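Local coordinates for protein chlorite dismutase (Nitrobacter winogradskyi, PDB 3QPI) that catalyses the heme-dependent breakdown of chlorite into chloride and molecular oxygen, at residues V62-A65 with E66-A69; A69-S72 with V73-G76; R163-E166 with E167-Y170. All coordinates share one frame; numbering follows the deposited sequence.

Contacts 1 and 2 run in direct succession along helix 64-73 and share A69; their centres lie about 10 Å apart, and V62 CG2 of the first packs on L70 CD1 of the second at 4.0 Å. Contact 1 starts the helix and contact 2 leads out of it toward strand 84-92. Contact 3 follows much later, in the loop between helix 152-163 and strand 171-181, its centre about 22 Å from that of contact 1 and about 24 Å from that of contact 2. In this dimeric alpha/beta barrel clan member, the three sites bring helix and loop residues (V62, L70, E167 and W168) to the heme.

Contact 1. Residues V62-A65 with E66-A69; sequences VERA and EKIA. With HEM (protoporphyrin IX containing Fe), chain C.
E63 and E66 form the N-terminal cap of helix 64-73 at the rim of the heme pocket, with the N3-to-N-cap half of a capping box. The backbone N of E63, the N-cap residue, donates to E66 OE1 at 2.9 Å, an almost straight bond (171°) that meets the oxygen on its anti side, 29° out of the carboxylate plane. E66 CG is anti to the carbonyl carbon, beside the backbone N (chi1 -68°), and the chain then runs extended, which brings the carboxylate to the amide that precedes the helix. Its other oxygen, OE2, forms a salt bridge with R105, so both ends of the group are held, and the negative charge at the start of the helix probably interacts favourably with the helix dipole. Regular turns follow at once: K67 N donates to E63 O at 2.8 Å and I68 N to R64 O at 2.9 Å. On the outer surface the bent R64 chain lies beside the extended K67 chain, both pointing the same way. R64 NH1 comes within 3.3 Å of K67 CD, and with NZ of K67 4.2 Å from NH1 the two like charges are close neighbours. V62 joins the cap to the cofactor. Its CG1 branch crosses the K67 chain at about a right angle, 3.7 Å from K67 CB, whereas its backbone N donates to a heme propionate oxygen, O2A, at 2.8 Å. The CG2 branch of V62 reaches the porphyrin itself, 3.3 Å from the heme methyl CMA.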
loop_
_atom_site.group_PDB
_atom_site.type_symbol
_atom_site.label_atom_id
_atom_site.label_comp_id
_atom_site.label_asym_id
_atom_site.label_seq_id
_atom_site.Cartn_x
_atom_site.Cartn_y
_atom_site.Cartn_z
ATOM N N VAL A 62 -14.939 2.284 -3.416
ATOM C CA VAL A 62 -15.557 3.045 -2.338
ATOM C C VAL A 62 -16.907 3.626 -2.720
ATOM O O VAL A 62 -17.062 4.274 -3.749
ATOM C CB VAL A 62 -14.640 4.203 -1.830
ATOM C CG1 VAL A 62 -15.465 5.298 -1.099
ATOM C CG2 VAL A 62 -13.595 3.661 -0.914
ATOM N N GLU A 63 -17.877 3.414 -1.855
ATOM C CA GLU A 63 -19.178 4.015 -2.026
ATOM C C GLU A 63 -19.295 5.235 -1.126
ATOM O O GLU A 63 -18.480 5.421 -0.206
ATOM C CB GLU A 63 -20.243 2.964 -1.734
ATOM C CG GLU A 63 -19.992 1.749 -2.599
ATOM C CD GLU A 63 -21.064 0.681 -2.512
ATOM O OE1 GLU A 63 -21.928 0.725 -1.601
ATOM O OE2 GLU A 63 -21.018 -0.227 -3.366
ATOM N N ARG A 64 -20.293 6.070 -1.398
ATOM C CA ARG A 64 -20.405 7.356 -0.712
ATOM C C ARG A 64 -20.403 7.226 0.823
ATOM O O ARG A 64 -19.694 7.965 1.507
ATOM C CB ARG A 64 -21.654 8.115 -1.173
ATOM C CG ARG A 64 -21.864 9.439 -0.448
ATOM C CD ARG A 64 -20.623 10.338 -0.545
ATOM N NE ARG A 64 -20.344 10.718 -1.933
ATOM C CZ ARG A 64 -19.262 11.377 -2.341
ATOM N NH1 ARG A 64 -18.325 11.737 -1.469
ATOM N NH2 ARG A 64 -19.115 11.675 -3.628
ATOM N N ALA A 65 -21.192 6.304 1.367
ATOM C CA ALA A 65 -21.248 6.171 2.812
ATOM C C ALA A 65 -19.871 5.790 3.352
ATOM O O ALA A 65 -19.445 6.306 4.380
ATOM C CB ALA A 65 -22.294 5.153 3.229
ATOM N N GLU A 66 -19.173 4.892 2.665
ATOM C CA GLU A 66 -17.806 4.557 3.057
ATOM C C GLU A 66 -16.864 5.762 2.976
ATOM O O GLU A 66 -16.032 5.977 3.872
ATOM C CB GLU A 66 -17.273 3.415 2.208
ATOM C CG GLU A 66 -17.983 2.116 2.491
ATOM C CD GLU A 66 -17.798 1.092 1.387
ATOM O OE1 GLU A 66 -17.373 1.472 0.270
ATOM O OE2 GLU A 66 -18.090 -0.098 1.636
ATOM N N LYS A 67 -16.989 6.569 1.927
ATOM C CA LYS A 67 -16.116 7.733 1.831
ATOM C C LYS A 67 -16.355 8.637 3.033
ATOM O O LYS A 67 -15.413 9.104 3.651
ATOM C CB LYS A 67 -16.316 8.531 0.550
ATOM C CG LYS A 67 -15.366 9.713 0.471
ATOM C CD LYS A 67 -15.345 10.345 -0.890
ATOM C CE LYS A 67 -14.254 11.419 -0.993
ATOM N NZ LYS A 67 -14.197 12.000 -2.372
ATOM N N ILE A 68 -17.618 8.865 3.365
ATOM C CA ILE A 68 -17.939 9.671 4.529
ATOM C C ILE A 68 -17.275 9.112 5.798
ATOM O O ILE A 68 -16.608 9.849 6.515
ATOM C CB ILE A 68 -19.453 9.800 4.697
ATOM C CG1 ILE A 68 -19.980 10.792 3.650
ATOM C CG2 ILE A 68 -19.792 10.259 6.104
ATOM C CD1 ILE A 68 -21.487 10.793 3.509
ATOM N N ALA A 69 -17.427 7.813 6.044
ATOM C CA ALA A 69 -16.825 7.173 7.208
ATOM C C ALA A 69 -15.298 7.307 7.231
ATOM O O ALA A 69 -14.706 7.530 8.287
ATOM C CB ALA A 69 -17.218 5.710 7.265
HETATM C CHA HEM C . -7.759 -0.342 -1.534
HETATM C CHB HEM C . -8.837 1.323 2.822
HETATM C CHC HEM C . -4.819 -0.752 4.610
HETATM C CHD HEM C . -3.960 -2.614 0.350
HETATM C C1A HEM C . -8.338 0.277 -0.478
HETATM C C2A HEM C . -9.556 1.057 -0.626
HETATM C C3A HEM C . -9.890 1.559 0.579
HETATM C C4A HEM C . -8.870 1.076 1.508
HETATM C CMA HEM C . -11.148 2.446 0.900
HETATM C CAA HEM C . -10.275 1.175 -1.979
HETATM C CBA HEM C . -9.946 2.442 -2.757
HETATM C CGA HEM C . -10.891 2.459 -3.941
HETATM O O1A HEM C . -10.369 2.270 -5.056
HETATM O O2A HEM C . -12.143 2.626 -3.784
HETATM C C1B HEM C . -7.820 0.895 3.605
HETATM C C2B HEM C . -7.681 1.343 4.969
HETATM C C3B HEM C . -6.562 0.810 5.439
HETATM C C4B HEM C . -5.969 -0.021 4.409
HETATM C CMB HEM C . -8.601 2.310 5.757
HETATM C CAB HEM C . -6.057 1.042 6.881
HETATM C CBB HEM C . -4.798 1.437 7.077
HETATM C C1C HEM C . -4.228 -1.469 3.643
HETATM C C2C HEM C . -2.997 -2.256 3.723
HETATM C C3C HEM C . -2.768 -2.732 2.500
HETATM C C4C HEM C . -3.863 -2.292 1.655
HETATM C CMC HEM C . -2.117 -2.397 4.988
HETATM C CAC HEM C . -1.644 -3.641 1.976
HETATM C CBC HEM C . -1.028 -4.481 2.820
HETATM C C1D HEM C . -4.838 -2.164 -0.553
HETATM C C2D HEM C . -4.806 -2.539 -1.946
HETATM C C3D HEM C . -6.009 -1.803 -2.518
HETATM C C4D HEM C . -6.625 -1.109 -1.412
HETATM C CMD HEM C . -3.811 -3.449 -2.738
HETATM C CAD HEM C . -6.504 -1.816 -3.970
HETATM C CBD HEM C . -7.572 -2.919 -4.043
HETATM C CGD HEM C . -7.985 -3.116 -5.485
HETATM O O1D HEM C . -8.365 -2.112 -6.129
HETATM O O2D HEM C . -7.935 -4.272 -5.990
HETATM N NA HEM C . -7.897 0.304 0.857
HETATM N NB HEM C . -6.761 0.054 3.265
HETATM N NC HEM C . -4.734 -1.520 2.374
HETATM N ND HEM C . -5.932 -1.330 -0.260
HETATM FE FE HEM C . -6.321 -0.844 1.540
#

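Contact 2. Residues A69-S72 with V73-G76; sequences ALTS and VQAG
L70 and Q74 make the tight part of this contact, where the last turn of helix 64-73 gives way to the following loop. L70 O takes two backbone donors: Q74 N at 2.9 Å, which arrives close to the line of the carbonyl bond, and V73 N at 3.1 Å, from well above the carbonyl plane. The Q74 side chain folds over this same carbonyl. With CG set between its own backbone N and carbonyl carbon (chi1 77°) and the rest extended, its amide comes back to the helix. Q74 OE1 sits 3.5 Å from L70 CB, and Q74 NE2 lies 3.6 Å from T71 CG2, alongside a side chain that points the same way. R127 donates to Q74 OE1, which probably fixes the turn of the amide. Buried L70 packs on V62, L119 and the heme, and V73, its CG2 3.7 Å from A69 O, rests against L122.

The solvent side is looser, made up of exposed S72, the outer side of T71 and a water. This water donates to both T71 O and Q74 O and so links the last helical turn to the start of the loop. S72 curls its hydroxyl back to A69 O, its OG donating at 2.7 Å. The L70 carbonyl, shared by the i+3 and i+4 amides, marks the C-terminal end of the alpha-helix, which closes here before the loop that leads to strand 84-92.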
loop_
_atom_site.group_PDB
_atom_site.type_symbol
_atom_site.label_atom_id
_atom_site.label_comp_id
_atom_site.label_asym_id
_atom_site.label_seq_id
_atom_site.Cartn_x
_atom_site.Cartn_y
_atom_site.Cartn_z
ATOM N N ALA A 69 -17.427 7.813 6.044
ATOM C CA ALA A 69 -16.825 7.173 7.208
ATOM C C ALA A 69 -15.298 7.307 7.231
ATOM O O ALA A 69 -14.706 7.530 8.287
ATOM C CB ALA A 69 -17.218 5.710 7.265
ATOM N N LEU A 70 -14.664 7.178 6.070
ATOM C CA LEU A 70 -13.216 7.267 5.977
ATOM C C LEU A 70 -12.716 8.676 6.238
ATOM O O LEU A 70 -11.792 8.877 7.031
ATOM C CB LEU A 70 -12.748 6.824 4.590
ATOM C CG LEU A 70 -12.847 5.319 4.328
ATOM C CD1 LEU A 70 -12.897 5.013 2.829
ATOM C CD2 LEU A 70 -11.665 4.618 4.991
ATOM N N THR A 71 -13.300 9.659 5.565
ATOM C CA THR A 71 -12.787 11.022 5.691
ATOM C C THR A 71 -12.991 11.565 7.100
ATOM O O THR A 71 -12.322 12.509 7.499
ATOM C CB THR A 71 -13.426 11.996 4.678
ATOM O OG1 THR A 71 -14.844 11.985 4.835
ATOM C CG2 THR A 71 -13.080 11.601 3.251
ATOM N N SER A 72 -13.896 10.964 7.864
ATOM C CA SER A 72 -14.128 11.424 9.230
ATOM C C SER A 72 -13.040 10.973 10.205
ATOM O O SER A 72 -12.783 11.657 11.192
ATOM C CB SER A 72 -15.493 10.965 9.739
ATOM O OG SER A 72 -15.531 9.563 9.875
ATOM N N VAL A 73 -12.393 9.838 9.944
ATOM C CA VAL A 73 -11.324 9.393 10.847
ATOM C C VAL A 73 -9.901 9.450 10.277
ATOM O O VAL A 73 -8.955 9.595 11.035
ATOM C CB VAL A 73 -11.569 7.974 11.404
ATOM C CG1 VAL A 73 -12.812 7.961 12.304
ATOM C CG2 VAL A 73 -11.694 6.967 10.287
ATOM N N GLN A 74 -9.735 9.348 8.962
ATOM C CA GLN A 74 -8.392 9.179 8.397
ATOM C C GLN A 74 -7.509 10.417 8.560
ATOM O O GLN A 74 -8.000 11.541 8.622
ATOM C CB GLN A 74 -8.464 8.767 6.918
ATOM C CG GLN A 74 -8.781 9.887 5.959
ATOM C CD GLN A 74 -9.404 9.373 4.671
ATOM O OE1 GLN A 74 -9.525 8.161 4.458
ATOM N NE2 GLN A 74 -9.822 10.292 3.816
ATOM N N ALA A 75 -6.201 10.194 8.628
ATOM C CA ALA A 75 -5.242 11.288 8.718
ATOM C C ALA A 75 -4.502 11.442 7.390
ATOM O O ALA A 75 -4.649 10.617 6.481
ATOM C CB ALA A 75 -4.262 11.040 9.849
ATOM N N GLY A 76 -3.718 12.503 7.266
ATOM C CA GLY A 76 -2.983 12.753 6.037
ATOM C C GLY A 76 -1.529 12.340 6.148
ATOM O O GLY A 76 -1.056 12.006 7.234
HETATM O O HOH W 1 -10.025 12.889 8.298
#

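Contact 3. Residues R163-E166 with E167-Y170; sequences RATE and EWTY. With HEM (protoporphyrin IX containing Fe), chain C.
R163 and W168 supply the nonpolar part of this turn in the heme pocket. R163 CA lies over one face of the indole, 4.0 Å from the centroid of its five-membered ring in a CH-pi contact, while R163 CG approaches W168 CD1 at 3.6 Å. The ring edge is used as well: T165 OG1 stands 3.5 Å from W168 CE3, and the heme vinyl carbon CAC is 3.7 Å from W168 CZ2. Replacing W168 by an alanine would probably open a gap beside this vinyl group and leave E174, which accepts from both W168 NE1 and R163, without one of its donors.

Hydrogen bonds tie the backbone. E166 O accepts twice from T169: from OG1 at 2.6 Å, in the carbonyl plane on a lone pair, and from N at 3.0 Å, well above that plane. W168 N makes weak bonds to T165 O and OG1, the latter also hydrogen-bonded to L162 O. Through water, E166 OE2 is joined to Y170 OH.

E167 reaches the iron site: E167 OE1 is hydrogen-bonded to ND1 of H114, the axial ligand, and OE2 forms a salt bridge with K92, a pairing likely to fix the rotation of the ligating imidazole.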
loop_
_atom_site.group_PDB
_atom_site.type_symbol
_atom_site.label_atom_id
_atom_site.label_comp_id
_atom_site.label_asym_id
_atom_site.label_seq_id
_atom_site.Cartn_x
_atom_site.Cartn_y
_atom_site.Cartn_z
ATOM N N ARG A 163 -3.859 -9.968 5.056
ATOM C CA ARG A 163 -3.238 -11.076 4.349
ATOM C C ARG A 163 -3.946 -12.405 4.610
ATOM O O ARG A 163 -3.693 -13.375 3.892
ATOM C CB ARG A 163 -1.744 -11.173 4.672
ATOM C CG ARG A 163 -0.926 -10.200 3.835
ATOM C CD ARG A 163 0.545 -10.089 4.231
ATOM N NE ARG A 163 1.162 -9.019 3.445
ATOM C CZ ARG A 163 2.326 -8.438 3.720
ATOM N NH1 ARG A 163 3.048 -8.809 4.775
ATOM N NH2 ARG A 163 2.768 -7.475 2.927
ATOM N N ALA A 164 -4.849 -12.460 5.593
ATOM C CA ALA A 164 -5.639 -13.697 5.812
ATOM C C ALA A 164 -6.967 -13.716 5.038
ATOM O O ALA A 164 -7.723 -14.667 5.152
ATOM C CB ALA A 164 -5.918 -13.918 7.307
ATOM N N THR A 165 -7.259 -12.670 4.267
ATOM C CA THR A 165 -8.590 -12.516 3.677
ATOM C C THR A 165 -8.690 -13.212 2.331
ATOM O O THR A 165 -7.674 -13.593 1.739
ATOM C CB THR A 165 -8.958 -11.058 3.526
ATOM O OG1 THR A 165 -8.031 -10.414 2.631
ATOM C CG2 THR A 165 -8.915 -10.373 4.904
ATOM N N GLU A 166 -9.925 -13.441 1.892
ATOM C CA GLU A 166 -10.175 -14.015 0.568
ATOM C C GLU A 166 -9.594 -13.086 -0.517
ATOM O O GLU A 166 -9.043 -13.557 -1.522
ATOM C CB GLU A 166 -11.673 -14.230 0.348
ATOM C CG GLU A 166 -12.028 -14.907 -0.986
ATOM C CD GLU A 166 -13.523 -15.204 -1.126
ATOM O OE1 GLU A 166 -14.175 -15.441 -0.088
ATOM O OE2 GLU A 166 -14.053 -15.192 -2.270
ATOM N N GLU A 167 -9.716 -11.774 -0.313
ATOM C CA GLU A 167 -9.103 -10.840 -1.236
ATOM C C GLU A 167 -7.635 -11.205 -1.466
ATOM O O GLU A 167 -7.165 -11.204 -2.601
ATOM C CB GLU A 167 -9.203 -9.399 -0.744
ATOM C CG GLU A 167 -8.376 -8.436 -1.622
ATOM C CD GLU A 167 -8.557 -6.963 -1.267
ATOM O OE1 GLU A 167 -9.171 -6.672 -0.224
ATOM O OE2 GLU A 167 -8.102 -6.092 -2.051
ATOM N N TRP A 168 -6.915 -11.533 -0.397
ATOM C CA TRP A 168 -5.486 -11.764 -0.528
ATOM C C TRP A 168 -5.102 -13.073 -1.212
ATOM O O TRP A 168 -3.943 -13.227 -1.612
ATOM C CB TRP A 168 -4.750 -11.625 0.812
ATOM C CG TRP A 168 -3.880 -10.350 0.798
ATOM C CD1 TRP A 168 -2.520 -10.269 0.635
ATOM C CD2 TRP A 168 -4.352 -8.994 0.890
ATOM N NE1 TRP A 168 -2.116 -8.944 0.650
ATOM C CE2 TRP A 168 -3.220 -8.145 0.813
ATOM C CE3 TRP A 168 -5.620 -8.419 1.061
ATOM C CZ2 TRP A 168 -3.320 -6.752 0.896
ATOM C CZ3 TRP A 168 -5.720 -7.032 1.153
ATOM C CH2 TRP A 168 -4.574 -6.216 1.056
ATOM N N THR A 169 -6.059 -13.995 -1.370
ATOM C CA THR A 169 -5.767 -15.240 -2.072
ATOM C C THR A 169 -5.482 -14.948 -3.531
ATOM O O THR A 169 -4.913 -15.784 -4.230
ATOM C CB THR A 169 -6.926 -16.281 -1.989
ATOM O OG1 THR A 169 -8.085 -15.752 -2.634
ATOM C CG2 THR A 169 -7.266 -16.627 -0.545
ATOM N N TYR A 170 -5.871 -13.760 -3.993
ATOM C CA TYR A 170 -5.589 -13.346 -5.362
ATOM C C TYR A 170 -4.255 -12.581 -5.541
ATOM O O TYR A 170 -3.904 -12.198 -6.667
ATOM C CB TYR A 170 -6.732 -12.465 -5.886
ATOM C CG TYR A 170 -8.043 -13.196 -6.014
ATOM C CD1 TYR A 170 -8.367 -13.892 -7.185
ATOM C CD2 TYR A 170 -8.960 -13.195 -4.974
ATOM C CE1 TYR A 170 -9.584 -14.583 -7.309
ATOM C CE2 TYR A 170 -10.182 -13.892 -5.087
ATOM C CZ TYR A 170 -10.478 -14.570 -6.256
ATOM O OH TYR A 170 -11.670 -15.241 -6.352
HETATM C CHA HEM C . -7.759 -0.342 -1.534
HETATM C CHB HEM C . -8.837 1.323 2.822
HETATM C CHC HEM C . -4.819 -0.752 4.610
HETATM C CHD HEM C . -3.960 -2.614 0.350
HETATM C C1A HEM C . -8.338 0.277 -0.478
HETATM C C2A HEM C . -9.556 1.057 -0.626
HETATM C C3A HEM C . -9.890 1.559 0.579
HETATM C C4A HEM C . -8.870 1.076 1.508
HETATM C CMA HEM C . -11.148 2.446 0.900
HETATM C CAA HEM C . -10.275 1.175 -1.979
HETATM C CBA HEM C . -9.946 2.442 -2.757
HETATM C CGA HEM C . -10.891 2.459 -3.941
HETATM O O1A HEM C . -10.369 2.270 -5.056
HETATM O O2A HEM C . -12.143 2.626 -3.784
HETATM C C1B HEM C . -7.820 0.895 3.605
HETATM C C2B HEM C . -7.681 1.343 4.969
HETATM C C3B HEM C . -6.562 0.810 5.439
HETATM C C4B HEM C . -5.969 -0.021 4.409
HETATM C CMB HEM C . -8.601 2.310 5.757
HETATM C CAB HEM C . -6.057 1.042 6.881
HETATM C CBB HEM C . -4.798 1.437 7.077
HETATM C C1C HEM C . -4.228 -1.469 3.643
HETATM C C2C HEM C . -2.997 -2.256 3.723
HETATM C C3C HEM C . -2.768 -2.732 2.500
HETATM C C4C HEM C . -3.863 -2.292 1.655
HETATM C CMC HEM C . -2.117 -2.397 4.988
HETATM C CAC HEM C . -1.644 -3.641 1.976
HETATM C CBC HEM C . -1.028 -4.481 2.820
HETATM C C1D HEM C . -4.838 -2.164 -0.553
HETATM C C2D HEM C . -4.806 -2.539 -1.946
HETATM C C3D HEM C . -6.009 -1.803 -2.518
HETATM C C4D HEM C . -6.625 -1.109 -1.412
HETATM C CMD HEM C . -3.811 -3.449 -2.738
HETATM C CAD HEM C . -6.504 -1.816 -3.970
HETATM C CBD HEM C . -7.572 -2.919 -4.043
HETATM C CGD HEM C . -7.985 -3.116 -5.485
HETATM O O1D HEM C . -8.365 -2.112 -6.129
HETATM O O2D HEM C . -7.935 -4.272 -5.990
HETATM N NA HEM C . -7.897 0.304 0.857
HETATM N NB HEM C . -6.761 0.054 3.265
HETATM N NC HEM C . -4.734 -1.520 2.374
HETATM N ND HEM C . -5.932 -1.330 -0.260
HETATM FE FE HEM C . -6.321 -0.844 1.540
HETATM O O HOH W 2 -12.664 -16.391 -4.225
#